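Local coordinates for acyl carrier protein (PDB 5ZWT) that probably carries growing acyl chains in fatty acid biosynthesis on a phosphopantetheine arm, as acyl carrier proteins do, here in its apo form, at residues 29-32 against 33-36; 66-69 against 70-73. The protein carries 1 engineered substitution. All coordinates share one frame; numbering follows the deposited sequence.

Contact 1 (29-32 against 33-36)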
loop_
_atom_site.group_PDB
_atom_site.type_symbol
_atom_site.label_atom_id
_atom_site.label_comp_id
_atom_site.label_asym_id
_atom_site.label_seq_id
_atom_site.Cartn_x
_atom_site.Cartn_y
_atom_site.Cartn_z
ATOM N N GLU A 29 -3.598 15.547 -7.453
ATOM C CA GLU A 29 -4.497 15.908 -8.544
ATOM C C GLU A 29 -3.777 16.413 -9.789
ATOM O O GLU A 29 -4.434 16.934 -10.693
ATOM C CB GLU A 29 -5.520 16.952 -8.075
ATOM C CG GLU A 29 -6.080 16.627 -6.694
ATOM C CD GLU A 29 -7.311 15.741 -6.790
ATOM O OE1 GLU A 29 -7.777 15.218 -5.752
ATOM O OE2 GLU A 29 -7.750 15.478 -7.933
ATOM N N SER A 30 -2.461 16.244 -9.886
ATOM C CA SER A 30 -1.727 16.820 -11.007
ATOM C C SER A 30 -2.142 16.169 -12.319
ATOM O O SER A 30 -2.204 14.935 -12.426
ATOM C CB SER A 30 -0.218 16.664 -10.795
ATOM O OG SER A 30 0.201 17.457 -9.698
ATOM N N HIS A 31 -2.437 17.006 -13.306
ATOM C CA HIS A 31 -2.656 16.568 -14.676
ATOM C C HIS A 31 -1.335 16.651 -15.416
ATOM O O HIS A 31 -0.636 17.668 -15.340
ATOM C CB HIS A 31 -3.707 17.433 -15.381
ATOM C CG HIS A 31 -5.105 17.229 -14.877
ATOM N ND1 HIS A 31 -6.114 16.723 -15.670
ATOM C CD2 HIS A 31 -5.672 17.496 -13.676
ATOM C CE1 HIS A 31 -7.235 16.666 -14.974
ATOM N NE2 HIS A 31 -6.996 17.134 -13.762
ATOM N N PHE A 32 -0.994 15.578 -16.137
ATOM C CA PHE A 32 0.349 15.491 -16.691
ATOM C C PHE A 32 0.652 16.684 -17.590
ATOM O O PHE A 32 1.718 17.297 -17.476
ATOM C CB PHE A 32 0.515 14.175 -17.453
ATOM C CG PHE A 32 0.428 12.946 -16.581
ATOM C CD1 PHE A 32 0.739 13.008 -15.236
ATOM C CD2 PHE A 32 0.047 11.727 -17.123
ATOM C CE1 PHE A 32 0.653 11.879 -14.425
ATOM C CE2 PHE A 32 -0.016 10.588 -16.325
ATOM C CZ PHE A 32 0.284 10.669 -14.974
ATOM N N VAL A 33 -0.299 17.079 -18.431
ATOM C CA VAL A 33 -0.044 18.132 -19.411
ATOM C C VAL A 33 -0.313 19.518 -18.837
ATOM O O VAL A 33 0.579 20.372 -18.818
ATOM C CB VAL A 33 -0.899 17.892 -20.673
ATOM C CG1 VAL A 33 -0.667 19.009 -21.676
ATOM C CG2 VAL A 33 -0.581 16.557 -21.299
ATOM N N LYS A 34 -1.519 19.774 -18.329
ATOM C CA LYS A 34 -1.804 21.154 -17.940
ATOM C C LYS A 34 -1.075 21.576 -16.670
ATOM O O LYS A 34 -0.721 22.753 -16.552
ATOM C CB LYS A 34 -3.316 21.391 -17.801
ATOM C CG LYS A 34 -4.093 20.446 -16.913
ATOM C CD LYS A 34 -5.547 20.924 -16.750
ATOM C CE LYS A 34 -6.400 19.964 -15.918
ATOM N NZ LYS A 34 -6.458 20.294 -14.454
ATOM N N ASP A 35 -0.724 20.640 -15.781
ATOM C CA ASP A 35 -0.045 20.987 -14.531
ATOM C C ASP A 35 1.444 20.708 -14.548
ATOM O O ASP A 35 2.208 21.493 -13.988
ATOM C CB ASP A 35 -0.633 20.228 -13.330
ATOM C CG ASP A 35 -2.066 20.591 -13.034
ATOM O OD1 ASP A 35 -2.359 21.801 -12.928
ATOM O OD2 ASP A 35 -2.891 19.662 -12.878
ATOM N N LEU A 36 1.890 19.605 -15.144
ATOM C CA LEU A 36 3.305 19.277 -15.116
ATOM C C LEU A 36 4.019 19.552 -16.431
ATOM O O LEU A 36 5.232 19.342 -16.512
ATOM C CB LEU A 36 3.493 17.815 -14.710
ATOM C CG LEU A 36 2.716 17.429 -13.459
ATOM C CD1 LEU A 36 2.928 15.927 -13.167
ATOM C CD2 LEU A 36 3.141 18.306 -12.296
#
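D35 and H31 pair twice across an alpha-turn in the long loop that leads to helix 40-53 of this acyl carrier protein, one bond using side chain and the other backbone. From CB outward, D35 stays against H31. D35 CB lies 3.3 Å from H31 O, and D35 CG, beside its own backbone N at a chi1 of -65°, comes 3.6 Å from H31 N. D35 OD2 accepts from H31 N at 2.7 Å through its anti lone pair, and the N-H points almost straight at it (171°). D35 OD2 is also 3.4 Å from H31 CB and near the plane of the imidazole, at its edge.

The turn-defining return bond, i+4 to i, runs from D35 N to H31 O at 3.0 Å, tilted out of the carbonyl plane. L36 N reaches H31 O too, an i+5 to i bond of 3.2 Å with a C=O...N angle of 162°, so two donors grip one carbonyl. K34 arches over one face of the H31 ring in a CH-pi contact, CE above the centre, although the exact spacing is doubtful; K34 NZ makes a long salt bridge with D35 OD2.

Beneath the turn, L36 CD1 sits 4.0 Å from S30 CB, while S30 OG is hydrogen-bonded to T27 N. The same methyl approaches the F32 ring near its plane, with L36 CD1 at 4.2 Å from F32 CD1.

Contact 2 (66-69 against 70-73); sequences IQSI and PDAV
I69 and V73, one helical turn apart, cross at an angle with I69 CG2 4.0 Å from V73 CG2. Both also rest on L8 of helix 3-16, so this pair faces the interior of the bundle. A second apolar touch comes from the incoming loop, where I66 CG2 lies 3.8 Å from A72 CB, and I66 also leans on F32.

Outward from these side chains, the first backbone bonds of the helix take over. V73 N donates to I69 O at 2.9 Å, and A72 N to S68 O at 3.1 Å.

At the polar edge, S68 OG accepts from D71 N at 3.1 Å with an N-H...O angle of 163°. A chi1 of 70° places that hydroxyl between the backbone N and the carbonyl carbon of S68, turned to the helix start. The D71 carboxylate reaches back past it: OD2 takes the N-H of Q67 through its anti lone pair, with Q67 N and D71 OD2 3.0 Å apart. The loop is thereby held to the first turn by a side chain from each partner. This is a serine N-cap, here at the start of the last helix of the acyl carrier protein fold.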
loop_
_atom_site.group_PDB
_atom_site.type_symbol
_atom_site.label_atom_id
_atom_site.label_comp_id
_atom_site.label_asym_id
_atom_site.label_seq_id
_atom_site.Cartn_x
_atom_site.Cartn_y
_atom_site.Cartn_z
ATOM N N ILE A 66 -4.910 7.443 -19.127
ATOM C CA ILE A 66 -4.155 7.901 -17.960
ATOM C C ILE A 66 -3.481 9.224 -18.317
ATOM O O ILE A 66 -2.432 9.242 -18.962
ATOM C CB ILE A 66 -3.133 6.854 -17.507
ATOM C CG1 ILE A 66 -3.817 5.501 -17.241
ATOM C CG2 ILE A 66 -2.423 7.334 -16.274
ATOM C CD1 ILE A 66 -2.916 4.434 -16.619
ATOM N N GLN A 67 -4.062 10.344 -17.870
ATOM C CA GLN A 67 -3.513 11.665 -18.167
ATOM C C GLN A 67 -3.299 12.514 -16.918
ATOM O O GLN A 67 -2.997 13.709 -17.029
ATOM C CB GLN A 67 -4.420 12.414 -19.154
ATOM C CG GLN A 67 -4.520 11.780 -20.531
ATOM C CD GLN A 67 -3.201 11.841 -21.285
ATOM O OE1 GLN A 67 -2.406 12.763 -21.089
ATOM N NE2 GLN A 67 -2.984 10.883 -22.186
ATOM N N SER A 68 -3.452 11.939 -15.739
ATOM C CA SER A 68 -3.306 12.673 -14.494
ATOM C C SER A 68 -3.002 11.657 -13.412
ATOM O O SER A 68 -3.186 10.450 -13.601
ATOM C CB SER A 68 -4.579 13.444 -14.155
ATOM O OG SER A 68 -5.609 12.525 -13.789
ATOM N N ILE A 69 -2.577 12.153 -12.256
ATOM C CA ILE A 69 -2.336 11.246 -11.137
ATOM C C ILE A 69 -3.639 10.614 -10.655
ATOM O O ILE A 69 -3.644 9.406 -10.364
ATOM C CB ILE A 69 -1.546 11.947 -10.020
ATOM C CG1 ILE A 69 -0.114 12.201 -10.545
ATOM C CG2 ILE A 69 -1.550 11.116 -8.738
ATOM C CD1 ILE A 69 0.873 12.638 -9.479
ATOM N N PRO A 70 -4.765 11.340 -10.557
ATOM C CA PRO A 70 -6.024 10.630 -10.260
ATOM C C PRO A 70 -6.338 9.526 -11.262
ATOM O O PRO A 70 -6.764 8.440 -10.857
ATOM C CB PRO A 70 -7.075 11.751 -10.278
ATOM C CG PRO A 70 -6.324 12.982 -9.910
ATOM C CD PRO A 70 -4.921 12.801 -10.447
ATOM N N ASP A 71 -6.114 9.754 -12.559
ATOM C CA ASP A 71 -6.371 8.696 -13.538
ATOM C C ASP A 71 -5.541 7.458 -13.222
ATOM O O ASP A 71 -6.050 6.327 -13.237
ATOM C CB ASP A 71 -6.067 9.168 -14.971
ATOM C CG ASP A 71 -7.027 10.234 -15.481
ATOM O OD1 ASP A 71 -8.138 10.383 -14.909
ATOM O OD2 ASP A 71 -6.690 10.881 -16.510
ATOM N N ALA A 72 -4.252 7.655 -12.924
ATOM C CA ALA A 72 -3.371 6.530 -12.636
ATOM C C ALA A 72 -3.777 5.808 -11.363
ATOM O O ALA A 72 -3.819 4.572 -11.333
ATOM C CB ALA A 72 -1.920 7.005 -12.504
ATOM N N VAL A 73 -4.072 6.561 -10.299
ATOM C CA VAL A 73 -4.383 5.936 -9.020
ATOM C C VAL A 73 -5.711 5.185 -9.091
ATOM O O VAL A 73 -5.826 4.063 -8.584
ATOM C CB VAL A 73 -4.370 6.991 -7.899
ATOM C CG1 VAL A 73 -4.869 6.387 -6.610
ATOM C CG2 VAL A 73 -2.942 7.515 -7.705
#

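Overall arrangement
From the N terminus, the chain leaves helix 3-16 and enters the long loop in which contact 1 closes a turn before helix 40-53, the helix at whose start this family carries its phosphopantetheine serine, here replaced by an engineered alanine. It then passes helix 60-63 and reaches contact 2, which joins loop residues 66-68 to the first turn of helix 69-78. The two are in series: neither encloses nor crosses the other. In space their centres are about 9 Å apart, and two probable backbone hydrogen bonds, S30 O with I69 N and F32 N with Q67 O, join them. F32 reaches V43 and V46 of helix 40-53, whereas I69 packs on helix 3-16.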